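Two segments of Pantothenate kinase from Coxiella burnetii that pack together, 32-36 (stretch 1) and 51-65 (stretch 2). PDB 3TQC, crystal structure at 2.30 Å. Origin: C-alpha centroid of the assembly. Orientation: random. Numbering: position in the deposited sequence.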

# COMPACT_ATOMS: atom_id res chain seq x y z
N PRO B 32 16.81 -13.12 -24.19
CA PRO B 32 18.04 -12.44 -24.56
C PRO B 32 17.92 -10.93 -24.44
O PRO B 32 17.12 -10.31 -25.15
N LEU B 33 18.70 -10.35 -23.53
CA LEU B 33 18.57 -8.94 -23.16
C LEU B 33 19.82 -8.17 -23.55
O LEU B 33 20.80 -8.09 -22.78
N THR B 34 19.77 -7.59 -24.74
CA THR B 34 20.89 -6.87 -25.32
C THR B 34 20.43 -5.45 -25.64
O THR B 34 19.35 -5.27 -26.22
N LEU B 35 21.21 -4.45 -25.24
CA LEU B 35 20.89 -3.07 -25.57
C LEU B 35 20.93 -2.89 -27.07
O LEU B 35 21.81 -3.40 -27.75
N THR B 36 19.93 -2.18 -27.58
CA THR B 36 19.82 -1.91 -29.00
C THR B 36 20.29 -0.49 -29.28
O THR B 36 20.45 0.31 -28.35
N SER B 51 27.08 4.38 -17.03
CA SER B 51 27.98 3.43 -17.72
C SER B 51 27.18 2.31 -18.42
O SER B 51 26.11 1.89 -17.96
N LEU B 52 27.71 1.86 -19.54
CA LEU B 52 27.13 0.80 -20.35
C LEU B 52 26.99 -0.50 -19.56
O LEU B 52 25.99 -1.21 -19.67
N LYS B 53 28.01 -0.81 -18.77
CA LYS B 53 28.07 -2.02 -17.98
C LYS B 53 26.90 -2.08 -17.03
O LYS B 53 26.13 -3.06 -17.03
N GLU B 54 26.76 -1.03 -16.23
CA GLU B 54 25.74 -0.97 -15.19
C GLU B 54 24.33 -0.98 -15.79
O GLU B 54 23.45 -1.65 -15.26
N VAL B 55 24.14 -0.25 -16.89
CA VAL B 55 22.86 -0.27 -17.60
C VAL B 55 22.56 -1.66 -18.12
O VAL B 55 21.43 -2.15 -17.98
N THR B 56 23.55 -2.29 -18.74
CA THR B 56 23.33 -3.59 -19.33
C THR B 56 23.06 -4.65 -18.25
O THR B 56 22.17 -5.46 -18.40
N GLU B 57 23.84 -4.62 -17.17
CA GLU B 57 23.84 -5.70 -16.19
C GLU B 57 22.73 -5.53 -15.16
O GLU B 57 22.16 -6.51 -14.73
N ILE B 58 22.40 -4.30 -14.80
CA ILE B 58 21.39 -4.06 -13.76
C ILE B 58 20.08 -3.52 -14.32
O ILE B 58 19.04 -4.15 -14.16
N TYR B 59 20.12 -2.37 -14.98
CA TYR B 59 18.88 -1.67 -15.35
C TYR B 59 18.08 -2.30 -16.47
O TYR B 59 16.85 -2.28 -16.44
N LEU B 60 18.77 -2.91 -17.43
CA LEU B 60 18.08 -3.63 -18.48
C LEU B 60 17.28 -4.81 -17.90
O LEU B 60 16.08 -4.89 -18.10
N PRO B 61 17.94 -5.72 -17.15
CA PRO B 61 17.12 -6.79 -16.57
C PRO B 61 16.10 -6.30 -15.53
O PRO B 61 15.03 -6.89 -15.40
N LEU B 62 16.43 -5.22 -14.82
CA LEU B 62 15.47 -4.62 -13.91
C LEU B 62 14.25 -4.20 -14.71
O LEU B 62 13.13 -4.48 -14.30
N SER B 63 14.47 -3.57 -15.85
CA SER B 63 13.35 -3.15 -16.67
C SER B 63 12.53 -4.34 -17.16
O SER B 63 11.31 -4.27 -17.18
N ARG B 64 13.20 -5.44 -17.52
CA ARG B 64 12.48 -6.65 -17.92
C ARG B 64 11.66 -7.21 -16.76
O ARG B 64 10.53 -7.64 -16.97
N LEU B 65 12.21 -7.21 -15.54
CA LEU B 65 11.46 -7.69 -14.38
C LEU B 65 10.21 -6.85 -14.24
O LEU B 65 9.11 -7.37 -14.16

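Packing of an extended segment, residues 32-36, against a helix, residues 52-65, in pantothenate kinase from Coxiella burnetii. The contact is small, burying 368 Å² summed over both sides, and no direct hydrogen bond crosses it; shape and apolar contact do most of the work. In the extended segment the side chains alternate: Leu33 and Leu35 point toward the helix, while Thr34 (chi1 t) between them points away and gives up almost no surface. The two leucines therefore form two bumps, one on each side of Leu60 along the helix, with Leu33 nearest Pro61 in backbone register (7.1 Å between CA atoms) and Leu35 nearest Thr56 (6.7 Å between CA atoms).

Leu60 (chi1 t, chi2 p) is the helix's answering bump. It points toward the segment and reaches between the two leucines, so that its methyls meet both: Leu60 CD1 lies 3.8 Å from Leu33 CD1, and Leu60 CD2 lies 3.9 Å from Leu35 CD2. Leu60 CD2 also presses on the backbone between them, 3.5 Å from Leu33 O and 3.9 Å from both Thr34 N and Leu35 N. With the side chain of Thr34 turned away, this stretch of main chain is open to the Leu60 methyl.

Leu35 (chi1 m, chi2 t) has the most covered surface of any residue here. Its CD1 enters a hollow lined by three residues from the first turns of the helix: Leu52 CD1 at 3.6 Å, Val55 CG1 at 3.8 Å and Thr56 OG1 at 3.5 Å. Val55 (chi1 t) points toward the segment. Leu52 (chi1 t, chi2 p) starts out sideways, but its end comes nearer and supplies a wall at the exposed margin. Thr56 (chi1 m) is also directed sideways; its hydroxyl donates to Leu52 O, OG1 to O 2.7 Å, so the polar atom beside the Leu35 methyl is already satisfied within the helix.

Leu33 (chi1 m, chi2 m) serves the other end. Besides meeting Leu60, its CD1 rests 4.2 Å from Arg64 CB. Arg64 (chi1 t, chi2 p) points toward the segment, and this contact is with the aliphatic base of its side chain; the guanidinium lies well beyond the leucine.

One water provides the polar link. It donates to Leu33 O at 3.1 Å and to Thr56 O at 2.5 Å, measured from the water O, and so joins two carbonyls that cannot hydrogen bond to each other. The Thr56 carbonyl is available where the helix widens into a pi-type turn at 55-59, followed by a kink at Pro61, whose N has no hydrogen to give to the preceding turn.

Away from the contact, the helix is secured by its own bonds: Ser51 (chi1 p) caps its start, with Glu54 N donating to Ser51 OG at 3.3 Å, and Lys53, pointing away from the segment, forms a salt bridge from NZ to Glu57 OE2 at 2.6 Å.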

# COMPACT_ATOMS: atom_id res chain seq x y z
CB PRO B 32 18.25 -12.89 -26.01
CG PRO B 32 17.59 -14.28 -26.08
CD PRO B 32 16.75 -14.45 -24.81
CB LEU B 33 18.27 -8.78 -21.67
CG LEU B 33 16.80 -8.90 -21.27
CD1 LEU B 33 16.03 -7.71 -21.78
CD2 LEU B 33 16.18 -10.16 -21.80
CB THR B 34 21.40 -7.58 -26.58
OG1 THR B 34 22.53 -6.87 -27.10
CG2 THR B 34 20.30 -7.68 -27.64
CB LEU B 35 21.84 -2.08 -24.91
CG LEU B 35 21.68 -1.86 -23.42
CD1 LEU B 35 22.68 -0.82 -23.00
CD2 LEU B 35 20.26 -1.44 -23.03
CB THR B 36 18.35 -2.03 -29.46
OG1 THR B 36 18.27 -1.71 -30.85
CG2 THR B 36 17.50 -1.05 -28.71
CB SER B 51 29.05 2.84 -16.76
OG SER B 51 28.53 1.71 -16.06
CB LEU B 52 28.01 0.57 -21.58
CG LEU B 52 27.62 -0.55 -22.54
CD1 LEU B 52 26.20 -0.33 -23.03
CD2 LEU B 52 28.59 -0.62 -23.70
CB LYS B 53 29.38 -2.06 -17.19
CG LYS B 53 29.60 -3.34 -16.43
CD LYS B 53 30.96 -3.35 -15.75
CE LYS B 53 31.13 -4.63 -14.96
NZ LYS B 53 31.10 -5.79 -15.87
CB GLU B 54 25.96 0.29 -14.33
CG GLU B 54 25.04 0.45 -13.14
CD GLU B 54 25.34 -0.49 -11.97
OE1 GLU B 54 26.29 -1.28 -12.03
OE2 GLU B 54 24.58 -0.43 -10.99
CB VAL B 55 22.85 0.67 -18.83
CG1 VAL B 55 21.57 0.46 -19.62
CG2 VAL B 55 22.99 2.12 -18.42
CB THR B 56 24.51 -4.05 -20.20
OG1 THR B 56 24.76 -3.08 -21.22
CG2 THR B 56 24.20 -5.38 -20.86
CB GLU B 57 25.21 -5.81 -15.50
CG GLU B 57 26.33 -6.42 -16.36
CD GLU B 57 27.68 -6.45 -15.63
OE1 GLU B 57 27.73 -6.13 -14.42
OE2 GLU B 57 28.70 -6.80 -16.26
CB ILE B 58 21.91 -3.09 -12.69
CG1 ILE B 58 23.22 -3.60 -12.07
CG2 ILE B 58 20.88 -2.91 -11.60
CD1 ILE B 58 23.03 -4.82 -11.20
CB TYR B 59 19.18 -0.19 -15.62
CG TYR B 59 19.69 0.43 -14.34
CD1 TYR B 59 18.81 0.71 -13.31
CD2 TYR B 59 21.05 0.65 -14.13
CE1 TYR B 59 19.25 1.23 -12.12
CE2 TYR B 59 21.50 1.17 -12.94
CZ TYR B 59 20.59 1.46 -11.94
OH TYR B 59 21.01 1.98 -10.74
CB LEU B 60 19.04 -4.07 -19.57
CG LEU B 60 18.39 -4.85 -20.72
CD1 LEU B 60 17.14 -4.14 -21.22
CD2 LEU B 60 19.39 -5.06 -21.85
CB PRO B 61 18.15 -7.73 -15.92
CG PRO B 61 19.46 -7.00 -15.93
CD PRO B 61 19.38 -5.96 -17.01
CB LEU B 62 16.07 -3.43 -13.14
CG LEU B 62 15.09 -2.63 -12.28
CD1 LEU B 62 14.27 -3.56 -11.39
CD2 LEU B 62 15.80 -1.56 -11.43
CB SER B 63 13.79 -2.27 -17.84
OG SER B 63 14.41 -3.03 -18.87
CB ARG B 64 13.44 -7.71 -18.45
CG ARG B 64 12.77 -9.04 -18.89
CD ARG B 64 11.95 -8.86 -20.14
NE ARG B 64 11.12 -10.02 -20.47
CZ ARG B 64 9.87 -10.22 -20.05
NH1 ARG B 64 9.27 -9.38 -19.21
NH2 ARG B 64 9.23 -11.30 -20.45
CB LEU B 65 12.30 -7.62 -13.10
CG LEU B 65 11.57 -7.96 -11.78
CD1 LEU B 65 11.24 -9.43 -11.70
CD2 LEU B 65 12.36 -7.54 -10.57
O HOH W 1 21.65 -7.43 -19.88